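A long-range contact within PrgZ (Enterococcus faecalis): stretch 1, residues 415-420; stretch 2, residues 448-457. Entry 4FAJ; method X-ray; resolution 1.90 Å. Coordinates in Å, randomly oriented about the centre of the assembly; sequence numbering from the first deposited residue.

Stretch 1 (415-420) LLVSDG
Stretch 2 448-457: IPANVFMERL

A strand edge can receive both an extended residue just ahead of a helix and the helix itself, and this contact in PrgZ is a compact example. Residues L415 to S418 form the last part of an extended strand, with phi/psi from -122/109 at L415 to -63/148 at S418; D419 (-84/13) breaks the extension, and G420 (-70/162) occupies the N-cap position right before a helix. In the second stretch I448 is extended (-136/158), P449 (-63/154) is at the N-cap position, and A450 to L457 are helical, near -60/-45, beginning with F453 N to P449 O at 2.9 Å. The helix runs at 141° to the strand, their axes approaching to 8.7 Å.

Register is set by a parallel bridge between S418 and I448, with CA atoms 5.2 Å apart. I448 N donates to V417 O at 2.8 Å (159°), whereas D419 N reaches I448 O at 3.0 Å in a weak bond bent to 123°. I448 O also takes a CA-H...O contact from S418 CA at 3.4 Å, so both polar backbone atoms of I448 are engaged.

Beyond the bridge, L416 (m, t) points toward the second stretch and is the residue most heavily covered in this contact. Although I448 (p, t) directs its CA-to-CB bond away, its end returns, placing CD1 3.9 Å from L416 CD2. That same CD2 lies over one face of the R456 guanidinium, 3.6 Å from NH1; R456 adopts m, t, p with chi4 at 175°, and its NE and NH2 are hydrogen-bonded elsewhere in the structure. F453 (t, chi2 -9°) packs CE1 3.9 Å from L416 CB, while CE2 comes within 3.6 Å of S418 N. D419 (p) brings OD2 3.9 Å from P449 CG.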

# COMPACT_ATOMS: atom_id res chain seq x y z
N LEU A 415 -16.48 3.65 13.92
CA LEU A 415 -15.67 2.85 13.02
C LEU A 415 -15.76 3.40 11.59
O LEU A 415 -16.81 3.28 10.94
CB LEU A 415 -16.14 1.39 13.06
CG LEU A 415 -15.45 0.40 12.10
CD1 LEU A 415 -13.93 0.50 12.20
CD2 LEU A 415 -15.92 -1.02 12.39
N LEU A 416 -14.68 4.01 11.12
CA LEU A 416 -14.59 4.52 9.75
C LEU A 416 -14.31 3.40 8.76
O LEU A 416 -13.42 2.56 8.99
CB LEU A 416 -13.49 5.58 9.62
CG LEU A 416 -13.75 6.98 10.18
CD1 LEU A 416 -12.60 7.92 9.79
CD2 LEU A 416 -15.11 7.52 9.72
N VAL A 417 -15.05 3.40 7.66
CA VAL A 417 -14.86 2.44 6.59
C VAL A 417 -15.07 3.14 5.25
O VAL A 417 -15.77 4.15 5.16
CB VAL A 417 -15.83 1.24 6.70
CG1 VAL A 417 -15.67 0.53 8.05
CG2 VAL A 417 -17.29 1.69 6.50
N SER A 418 -14.44 2.58 4.22
CA SER A 418 -14.68 3.02 2.85
C SER A 418 -16.15 2.73 2.48
O SER A 418 -16.74 1.79 2.99
CB SER A 418 -13.73 2.28 1.91
OG SER A 418 -14.03 2.56 0.55
N ASP A 419 -16.75 3.55 1.62
CA ASP A 419 -18.19 3.38 1.33
C ASP A 419 -18.53 2.33 0.24
O ASP A 419 -19.67 2.27 -0.21
CB ASP A 419 -18.87 4.74 1.05
CG ASP A 419 -18.24 5.50 -0.09
OD1 ASP A 419 -17.31 4.97 -0.74
OD2 ASP A 419 -18.69 6.64 -0.34
N GLY A 420 -17.56 1.51 -0.13
CA GLY A 420 -17.79 0.36 -1.03
C GLY A 420 -18.60 -0.76 -0.37
O GLY A 420 -18.72 -0.82 0.87
N ILE A 448 -17.38 6.33 4.36
CA ILE A 448 -17.00 7.58 3.73
C ILE A 448 -16.19 7.36 2.45
O ILE A 448 -15.59 6.29 2.26
CB ILE A 448 -16.18 8.50 4.70
CG1 ILE A 448 -15.04 7.73 5.38
CG2 ILE A 448 -17.09 9.10 5.77
CD1 ILE A 448 -14.08 8.61 6.15
N PRO A 449 -16.19 8.38 1.57
CA PRO A 449 -15.37 8.34 0.36
C PRO A 449 -13.87 8.28 0.67
O PRO A 449 -13.42 8.76 1.70
CB PRO A 449 -15.70 9.66 -0.34
CG PRO A 449 -16.98 10.08 0.23
CD PRO A 449 -16.97 9.62 1.64
N ALA A 450 -13.11 7.72 -0.27
CA ALA A 450 -11.69 7.47 -0.09
C ALA A 450 -10.87 8.73 0.18
O ALA A 450 -10.01 8.71 1.06
CB ALA A 450 -11.13 6.72 -1.30
N ASN A 451 -11.12 9.81 -0.56
CA ASN A 451 -10.36 11.05 -0.33
C ASN A 451 -10.61 11.65 1.06
O ASN A 451 -9.68 12.15 1.68
CB ASN A 451 -10.60 12.09 -1.45
CG ASN A 451 -12.01 12.63 -1.48
OD1 ASN A 451 -12.98 11.94 -1.15
ND2 ASN A 451 -12.14 13.88 -1.90
N VAL A 452 -11.84 11.58 1.55
CA VAL A 452 -12.18 12.02 2.90
C VAL A 452 -11.55 11.10 3.97
O VAL A 452 -11.03 11.57 4.98
CB VAL A 452 -13.72 12.09 3.12
CG1 VAL A 452 -14.05 12.47 4.56
CG2 VAL A 452 -14.36 13.10 2.14
N PHE A 453 -11.59 9.79 3.72
CA PHE A 453 -11.00 8.80 4.61
C PHE A 453 -9.48 9.05 4.76
O PHE A 453 -8.97 9.10 5.87
CB PHE A 453 -11.28 7.39 4.07
CG PHE A 453 -11.14 6.28 5.08
CD1 PHE A 453 -10.59 6.48 6.35
CD2 PHE A 453 -11.51 4.98 4.72
CE1 PHE A 453 -10.45 5.42 7.25
CE2 PHE A 453 -11.37 3.93 5.61
CZ PHE A 453 -10.83 4.14 6.87
N MET A 454 -8.77 9.22 3.65
CA MET A 454 -7.32 9.47 3.72
C MET A 454 -7.01 10.71 4.54
O MET A 454 -6.09 10.69 5.36
CB MET A 454 -6.70 9.61 2.32
CG MET A 454 -6.71 8.32 1.52
SD MET A 454 -5.42 7.16 2.01
CE MET A 454 -4.05 7.78 1.03
N GLU A 455 -7.79 11.77 4.35
CA GLU A 455 -7.58 13.03 5.06
C GLU A 455 -7.81 12.87 6.58
O GLU A 455 -7.03 13.37 7.39
CB GLU A 455 -8.49 14.12 4.48
CG GLU A 455 -8.42 15.47 5.19
CD GLU A 455 -9.46 16.44 4.66
OE1 GLU A 455 -10.54 16.55 5.28
OE2 GLU A 455 -9.19 17.08 3.62
N ARG A 456 -8.87 12.16 6.95
CA ARG A 456 -9.16 11.94 8.36
C ARG A 456 -8.11 11.06 9.04
O ARG A 456 -7.78 11.28 10.20
CB ARG A 456 -10.57 11.38 8.54
CG ARG A 456 -11.64 12.40 8.19
CD ARG A 456 -13.03 11.89 8.47
NE ARG A 456 -13.23 11.57 9.87
CZ ARG A 456 -14.39 11.19 10.40
NH1 ARG A 456 -15.49 11.10 9.65
NH2 ARG A 456 -14.45 10.91 11.70
N LEU A 457 -7.56 10.09 8.32
CA LEU A 457 -6.46 9.28 8.85
C LEU A 457 -5.23 10.14 9.10
O LEU A 457 -4.61 10.04 10.15
CB LEU A 457 -6.09 8.13 7.92
CG LEU A 457 -7.03 6.92 7.95
CD1 LEU A 457 -6.71 6.00 6.78
CD2 LEU A 457 -6.95 6.17 9.30